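Local coordinates for protein time interval measuring enzyme TIME (Bombyx mori, PDB 2E47) that probably disproportionates superoxide radicals to hydrogen peroxide and oxygen, as a copper- and zinc-binding member of the Cu-Zn superoxide dismutase family, at residues G41-P44 with G45-F49; H75-P78 with N79-N82; G131-H135 with P136-K140. All coordinates share one frame; numbering follows the deposited sequence.

Contact 1 of 3, residues G41-P44 with G45-F49; sequences GLPP and GEYGF
Pro43 and Tyr47 face each other across a backbone bend in which the extended Leu42-Pro44 run turns into strand 45-52 at Gly45, whose phi of 154° lies outside the range comfortable for residues with a side chain. A modelled beta-carbon there would fall only 2.5 Å from the O of Pro44, so the conformation suits glycine. From the strand, Tyr47 sends its ring back over the bend: CG stands beside the backbone N and anti to the carbonyl carbon (chi1 -59°), and this carries OH to the loop. The phenol OH donates to the backbone O of Pro43 over a short 2.5 Å. This oxygen lies at the ring edge and in its plane, whereas the donor stands 39° out of the carbonyl plane. Pro43 CG also rests 3.6 Å from Tyr47 OH. One ring face is met by Leu42, with CD1 3.8 Å from the centroid of the Tyr47 ring and almost straight above it, a CH-pi contact. Toward the hydroxyl end of the ring, Leu42 CB packs 3.9 Å from Tyr47 CZ. With an alanine here in place of Tyr47, the Pro43 carbonyl would probably be left without its phenol donor and the methyl of Leu42 without the ring face it packs on. Phe93 turns its ring roughly perpendicular to that of Tyr47, and Leu42 also touches Ile19, Phe93 and Leu123. Because strands 33-40 and 45-52 are not neighbours in the sheet, the loop crosses between them at one end, as expected of the Greek-key beta-barrel of Cu-Zn superoxide dismutases.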
loop_
_atom_site.group_PDB
_atom_site.type_symbol
_atom_site.label_atom_id
_atom_site.label_comp_id
_atom_site.label_asym_id
_atom_site.label_seq_id
_atom_site.Cartn_x
_atom_site.Cartn_y
_atom_site.Cartn_z
ATOM N N GLY A 41 -15.242 -15.064 -1.831
ATOM C CA GLY A 41 -15.946 -14.421 -2.923
ATOM C C GLY A 41 -15.824 -15.066 -4.283
ATOM O O GLY A 41 -16.397 -14.558 -5.222
ATOM N N LEU A 42 -15.061 -16.152 -4.435
ATOM C CA LEU A 42 -15.064 -16.817 -5.734
ATOM C C LEU A 42 -15.484 -18.260 -5.613
ATOM O O LEU A 42 -15.264 -18.884 -4.591
ATOM C CB LEU A 42 -13.713 -16.784 -6.409
ATOM C CG LEU A 42 -13.198 -15.417 -6.801
ATOM C CD1 LEU A 42 -11.672 -15.572 -7.003
ATOM C CD2 LEU A 42 -13.936 -14.882 -7.961
ATOM N N PRO A 43 -16.069 -18.793 -6.672
ATOM C CA PRO A 43 -16.521 -20.201 -6.662
ATOM C C PRO A 43 -15.358 -21.205 -6.526
ATOM O O PRO A 43 -14.233 -20.834 -6.814
ATOM C CB PRO A 43 -17.207 -20.365 -8.042
ATOM C CG PRO A 43 -16.903 -19.211 -8.849
ATOM C CD PRO A 43 -16.394 -18.078 -7.929
ATOM N N PRO A 44 -15.630 -22.475 -6.179
ATOM C CA PRO A 44 -14.534 -23.422 -5.920
ATOM C C PRO A 44 -13.704 -23.541 -7.235
ATOM O O PRO A 44 -14.260 -23.537 -8.323
ATOM C CB PRO A 44 -15.267 -24.746 -5.635
ATOM C CG PRO A 44 -16.677 -24.547 -6.361
ATOM C CD PRO A 44 -16.968 -23.104 -6.076
ATOM N N GLY A 45 -12.393 -23.577 -7.126
ATOM C CA GLY A 45 -11.518 -23.543 -8.295
ATOM C C GLY A 45 -10.166 -22.970 -7.928
ATOM O O GLY A 45 -9.844 -22.882 -6.772
ATOM N N GLU A 46 -9.344 -22.638 -8.921
ATOM C CA GLU A 46 -8.004 -22.075 -8.688
ATOM C C GLU A 46 -7.829 -20.822 -9.505
ATOM O O GLU A 46 -8.367 -20.717 -10.622
ATOM C CB GLU A 46 -6.876 -23.087 -9.004
ATOM C CG GLU A 46 -6.724 -23.558 -10.400
ATOM C CD GLU A 46 -5.527 -24.580 -10.606
ATOM O OE1 GLU A 46 -5.257 -24.966 -11.794
ATOM O OE2 GLU A 46 -4.857 -24.946 -9.608
ATOM N N TYR A 47 -7.074 -19.863 -8.962
ATOM C CA TYR A 47 -7.048 -18.517 -9.551
ATOM C C TYR A 47 -5.659 -17.955 -9.362
ATOM O O TYR A 47 -5.101 -18.058 -8.246
ATOM C CB TYR A 47 -8.056 -17.628 -8.820
ATOM C CG TYR A 47 -9.508 -18.183 -8.892
ATOM C CD1 TYR A 47 -9.982 -19.077 -7.922
ATOM C CD2 TYR A 47 -10.352 -17.812 -9.887
ATOM C CE1 TYR A 47 -11.269 -19.617 -7.940
ATOM C CE2 TYR A 47 -11.678 -18.340 -9.911
ATOM C CZ TYR A 47 -12.101 -19.241 -8.937
ATOM O OH TYR A 47 -13.390 -19.754 -8.958
ATOM N N GLY A 48 -5.128 -17.338 -10.421
ATOM C CA GLY A 48 -3.814 -16.709 -10.384
ATOM C C GLY A 48 -3.699 -15.709 -9.285
ATOM O O GLY A 48 -4.620 -14.923 -9.047
ATOM N N PHE A 49 -2.582 -15.743 -8.569
ATOM C CA PHE A 49 -2.378 -14.785 -7.510
ATOM C C PHE A 49 -0.920 -14.351 -7.576
ATOM O O PHE A 49 -0.043 -15.170 -7.442
ATOM C CB PHE A 49 -2.628 -15.515 -6.227
ATOM C CG PHE A 49 -2.638 -14.636 -5.027
ATOM C CD1 PHE A 49 -1.727 -14.841 -4.010
ATOM C CD2 PHE A 49 -3.591 -13.684 -4.890
ATOM C CE1 PHE A 49 -1.754 -14.045 -2.898
ATOM C CE2 PHE A 49 -3.636 -12.890 -3.803
ATOM C CZ PHE A 49 -2.697 -13.059 -2.802
#

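Contact 2 of 3, residues H75-P78 with N79-N82; sequences HGHP and NDVN. With ZN (zinc ion), chain F.
Asn82 comes back past His75 and Gly76, the runs 75-78 and 79-82 being directed 153° apart. His75 binds the zinc ion through ND1 at 2.1 Å, while NE2, on the far side of the imidazole, is hydrogen-bonded to Asp128, a second-shell carboxylate that helps fix the ring's rotation. His67, His84 and Asp87 complete the site. At Gly76, CA approaches the backbone O of Asn82 at 3.6 Å in a CA-H...O contact; a modelled beta-carbon would collide with that oxygen, so the close pass depends on glycine. His77 opens a type I beta turn ending at Asp80, and two bonds close it. Asp80 N donates to His77 O over 2.7 Å, and in return His77 N donates to Asp80 OD1 over 3.0 Å, approaching from well above the carboxylate plane. The His77 imidazole, with CG anti to its backbone N (chi1 -175°), lies side by side with the Asn79 amide, the planes 39° apart; NE2 of His77 and ND2 of Asn79 are 3.3 Å from each other but poorly angled for a bond. Pro78 occupies the second turn position, its CD over the rim of one His77 ring face. This turn belongs to the long loop between strands 45-52 and 87-93; from the loop after strand 120-124, Tyr130 meets the His77 ring, and the backbone of Arg139, on helix 138-141, pairs with His75.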
loop_
_atom_site.group_PDB
_atom_site.type_symbol
_atom_site.label_atom_id
_atom_site.label_comp_id
_atom_site.label_asym_id
_atom_site.label_seq_id
_atom_site.Cartn_x
_atom_site.Cartn_y
_atom_site.Cartn_z
ATOM N N HIS A 75 7.708 -16.177 -16.931
ATOM C CA HIS A 75 6.686 -16.565 -15.995
ATOM C C HIS A 75 6.845 -18.018 -15.728
ATOM O O HIS A 75 7.006 -18.783 -16.645
ATOM C CB HIS A 75 5.266 -16.289 -16.570
ATOM C CG HIS A 75 4.182 -16.647 -15.620
ATOM N ND1 HIS A 75 3.886 -15.867 -14.514
ATOM C CD2 HIS A 75 3.330 -17.701 -15.590
ATOM C CE1 HIS A 75 2.913 -16.452 -13.825
ATOM N NE2 HIS A 75 2.559 -17.560 -14.451
ATOM N N GLY A 76 6.721 -18.441 -14.479
ATOM C CA GLY A 76 6.795 -19.856 -14.212
ATOM C C GLY A 76 5.940 -20.297 -13.044
ATOM O O GLY A 76 5.140 -19.538 -12.517
ATOM N N HIS A 77 6.158 -21.536 -12.652
ATOM C CA HIS A 77 5.652 -22.116 -11.418
ATOM C C HIS A 77 6.483 -21.624 -10.219
ATOM O O HIS A 77 7.727 -21.498 -10.318
ATOM C CB HIS A 77 5.663 -23.645 -11.509
ATOM C CG HIS A 77 5.029 -24.341 -10.310
ATOM N ND1 HIS A 77 3.784 -24.950 -10.358
ATOM C CD2 HIS A 77 5.489 -24.557 -9.053
ATOM C CE1 HIS A 77 3.492 -25.468 -9.171
ATOM N NE2 HIS A 77 4.511 -25.230 -8.355
ATOM N N PRO A 78 5.819 -21.343 -9.066
ATOM C CA PRO A 78 6.587 -20.888 -7.900
ATOM C C PRO A 78 7.698 -21.882 -7.505
ATOM O O PRO A 78 8.649 -21.487 -6.862
ATOM C CB PRO A 78 5.560 -20.812 -6.760
ATOM C CG PRO A 78 4.206 -21.036 -7.416
ATOM C CD PRO A 78 4.356 -21.358 -8.840
ATOM N N ASN A 79 7.569 -23.157 -7.834
ATOM C CA ASN A 79 8.690 -24.100 -7.582
ATOM C C ASN A 79 9.815 -24.052 -8.635
ATOM O O ASN A 79 10.849 -24.627 -8.429
ATOM C CB ASN A 79 8.201 -25.540 -7.445
ATOM C CG ASN A 79 7.408 -25.765 -6.197
ATOM O OD1 ASN A 79 7.618 -25.107 -5.179
ATOM N ND2 ASN A 79 6.518 -26.736 -6.241
ATOM N N ASP A 80 9.598 -23.409 -9.775
ATOM C CA ASP A 80 10.674 -23.194 -10.771
ATOM C C ASP A 80 11.711 -22.111 -10.418
ATOM O O ASP A 80 11.382 -21.067 -9.859
ATOM C CB ASP A 80 10.080 -22.742 -12.097
ATOM C CG ASP A 80 9.091 -23.723 -12.669
ATOM O OD1 ASP A 80 8.386 -23.313 -13.624
ATOM O OD2 ASP A 80 9.028 -24.890 -12.172
ATOM N N VAL A 81 12.941 -22.290 -10.910
ATOM C CA VAL A 81 13.934 -21.224 -10.933
ATOM C C VAL A 81 13.608 -20.165 -11.958
ATOM O O VAL A 81 13.800 -18.980 -11.667
ATOM C CB VAL A 81 15.353 -21.792 -11.286
ATOM C CG1 VAL A 81 16.322 -20.644 -11.657
ATOM C CG2 VAL A 81 15.864 -22.675 -10.106
ATOM N N ASN A 82 13.127 -20.560 -13.144
ATOM C CA ASN A 82 12.771 -19.584 -14.169
ATOM C C ASN A 82 11.311 -19.185 -13.904
ATOM O O ASN A 82 10.382 -19.759 -14.472
ATOM C CB ASN A 82 12.965 -20.144 -15.608
ATOM C CG ASN A 82 12.665 -19.084 -16.748
ATOM O OD1 ASN A 82 12.464 -19.421 -17.973
ATOM N ND2 ASN A 82 12.656 -17.833 -16.368
HETATM ZN ZN ZN F . 4.609 -14.078 -13.776
#

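Contact 3 of 3, residues G131-H135 with P136-K140; sequences GKSDH and PDSRK
A helix-capping turn joins His135 to Asp137 and Ser138, within the long loop after strand 120-124 that corresponds to the electrostatic loop of Cu-Zn superoxide dismutases. It is a type I beta turn from His135 to Ser138, closed by Ser138 N donating to His135 O over 3.2 Å. The cap proper comes from the imidazole: His135 ND1 accepts from Asp137 N at 3.1 Å, the donor being tilted 24° from the ring plane. Pro136 lies across the ring at about a right angle and brings CD over one face, 3.6 Å from the centroid of the His135 imidazole, a CH-pi contact that helps hold the ring over the turn. Ahead of the cap, Ser133 OG accepts from His135 N at 3.1 Å, forming an ST turn. A chi1 of -172° turns the Ser138 hydroxyl away from its own N and back toward the loop, where OG receives a weak 3.3 Å bond from Ser133 N. The carboxylate of Asp129 ties these pieces together, hydrogen-bonding to both serine hydroxyls and to Gly131 N. Gly131, with a positive phi of 74°, passes close to Ser138: its CA lies 3.2 Å from Ser138 O in a CA-H...O contact. Arg139, salt-bridged to Asp74, bends so that its CD rests 3.5 Å from the O of Gly131.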
loop_
_atom_site.group_PDB
_atom_site.type_symbol
_atom_site.label_atom_id
_atom_site.label_comp_id
_atom_site.label_asym_id
_atom_site.label_seq_id
_atom_site.Cartn_x
_atom_site.Cartn_y
_atom_site.Cartn_z
ATOM N N GLY A 131 3.084 -20.873 -17.228
ATOM C CA GLY A 131 3.935 -20.689 -18.416
ATOM C C GLY A 131 4.140 -21.979 -19.235
ATOM O O GLY A 131 5.029 -22.053 -20.045
ATOM N N LYS A 132 3.299 -22.983 -19.025
ATOM C CA LYS A 132 3.514 -24.325 -19.574
ATOM C C LYS A 132 2.599 -24.634 -20.765
ATOM O O LYS A 132 2.723 -25.704 -21.428
ATOM C CB LYS A 132 3.301 -25.372 -18.494
ATOM C CG LYS A 132 4.225 -25.202 -17.345
ATOM C CD LYS A 132 3.877 -26.160 -16.227
ATOM C CE LYS A 132 4.965 -26.060 -15.120
ATOM N NZ LYS A 132 4.305 -26.146 -13.803
ATOM N N SER A 133 1.693 -23.705 -21.058
ATOM C CA SER A 133 0.824 -23.897 -22.193
ATOM C C SER A 133 1.336 -23.183 -23.458
ATOM O O SER A 133 2.376 -22.525 -23.477
ATOM C CB SER A 133 -0.591 -23.417 -21.863
ATOM O OG SER A 133 -0.681 -22.066 -22.257
ATOM N N ASP A 134 0.482 -23.272 -24.463
ATOM C CA ASP A 134 0.683 -22.872 -25.822
ATOM C C ASP A 134 0.007 -21.510 -26.148
ATOM O O ASP A 134 0.213 -20.949 -27.246
ATOM C CB ASP A 134 0.006 -23.993 -26.630
ATOM C CG ASP A 134 -1.117 -24.704 -25.807
ATOM O OD1 ASP A 134 -2.328 -24.587 -26.171
ATOM O OD2 ASP A 134 -0.777 -25.364 -24.775
ATOM N N HIS A 135 -0.828 -21.017 -25.221
ATOM C CA HIS A 135 -1.530 -19.717 -25.330
ATOM C C HIS A 135 -0.476 -18.575 -25.424
ATOM O O HIS A 135 0.574 -18.679 -24.813
ATOM C CB HIS A 135 -2.466 -19.570 -24.114
ATOM C CG HIS A 135 -3.208 -18.272 -24.066
ATOM N ND1 HIS A 135 -2.600 -17.077 -23.739
ATOM C CD2 HIS A 135 -4.506 -17.973 -24.337
ATOM C CE1 HIS A 135 -3.484 -16.097 -23.815
ATOM N NE2 HIS A 135 -4.648 -16.611 -24.185
ATOM N N PRO A 136 -0.699 -17.521 -26.252
ATOM C CA PRO A 136 0.367 -16.487 -26.428
ATOM C C PRO A 136 0.889 -15.737 -25.170
ATOM O O PRO A 136 2.064 -15.311 -25.147
ATOM C CB PRO A 136 -0.260 -15.478 -27.400
ATOM C CG PRO A 136 -1.392 -16.186 -28.035
ATOM C CD PRO A 136 -1.867 -17.262 -27.114
ATOM N N ASP A 137 0.029 -15.562 -24.151
ATOM C CA ASP A 137 0.403 -14.890 -22.875
ATOM C C ASP A 137 1.131 -15.825 -21.849
ATOM O O ASP A 137 1.546 -15.365 -20.787
ATOM C CB ASP A 137 -0.858 -14.307 -22.166
ATOM C CG ASP A 137 -1.676 -13.315 -23.050
ATOM O OD1 ASP A 137 -2.910 -13.514 -23.197
ATOM O OD2 ASP A 137 -1.107 -12.332 -23.580
ATOM N N SER A 138 1.261 -17.114 -22.141
ATOM C CA SER A 138 1.634 -18.071 -21.092
ATOM C C SER A 138 2.960 -17.743 -20.365
ATOM O O SER A 138 2.995 -17.724 -19.119
ATOM C CB SER A 138 1.547 -19.522 -21.575
ATOM O OG SER A 138 1.731 -20.455 -20.482
ATOM N N ARG A 139 4.026 -17.440 -21.123
ATOM C CA ARG A 139 5.339 -17.225 -20.540
ATOM C C ARG A 139 5.520 -15.834 -19.981
ATOM O O ARG A 139 6.594 -15.547 -19.461
ATOM C CB ARG A 139 6.472 -17.473 -21.557
ATOM C CG ARG A 139 6.692 -18.970 -21.910
ATOM C CD ARG A 139 7.495 -19.750 -20.805
ATOM N NE ARG A 139 8.943 -20.004 -21.048
ATOM C CZ ARG A 139 9.723 -19.501 -22.024
ATOM N NH1 ARG A 139 11.005 -19.854 -22.066
ATOM N NH2 ARG A 139 9.266 -18.657 -22.958
ATOM N N LYS A 140 4.477 -14.993 -20.084
ATOM C CA LYS A 140 4.441 -13.683 -19.474
ATOM C C LYS A 140 3.487 -13.557 -18.261
ATOM O O LYS A 140 3.811 -12.897 -17.265
ATOM C CB LYS A 140 4.008 -12.629 -20.494
ATOM C CG LYS A 140 4.649 -12.733 -21.852
ATOM C CD LYS A 140 4.794 -11.322 -22.468
ATOM C CE LYS A 140 5.998 -10.522 -21.881
ATOM N NZ LYS A 140 7.318 -10.872 -22.532
#

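In the fold
Contacts 2 and 3 touch, their centres about 13 Å apart, whereas contact 1 meets neither. The join pairs one backbone bond, His75 N to Arg139 O (2.8 Å, a probable hydrogen bond), with side-chain packing such as His77 CB against Lys132 NZ. Contact 2 is the partly buried member and includes a zinc ligand; contacts 1 and 3 are surface features, though Ser138 of contact 3 is buried. Chemistry follows place. At the barrel end, contact 1 relies on aromatic and aliphatic packing with a single phenol bond. The two loop contacts instead rest on closed type I turns, backbone-to-side-chain bonds and the carboxylates of Asp128 and Asp129.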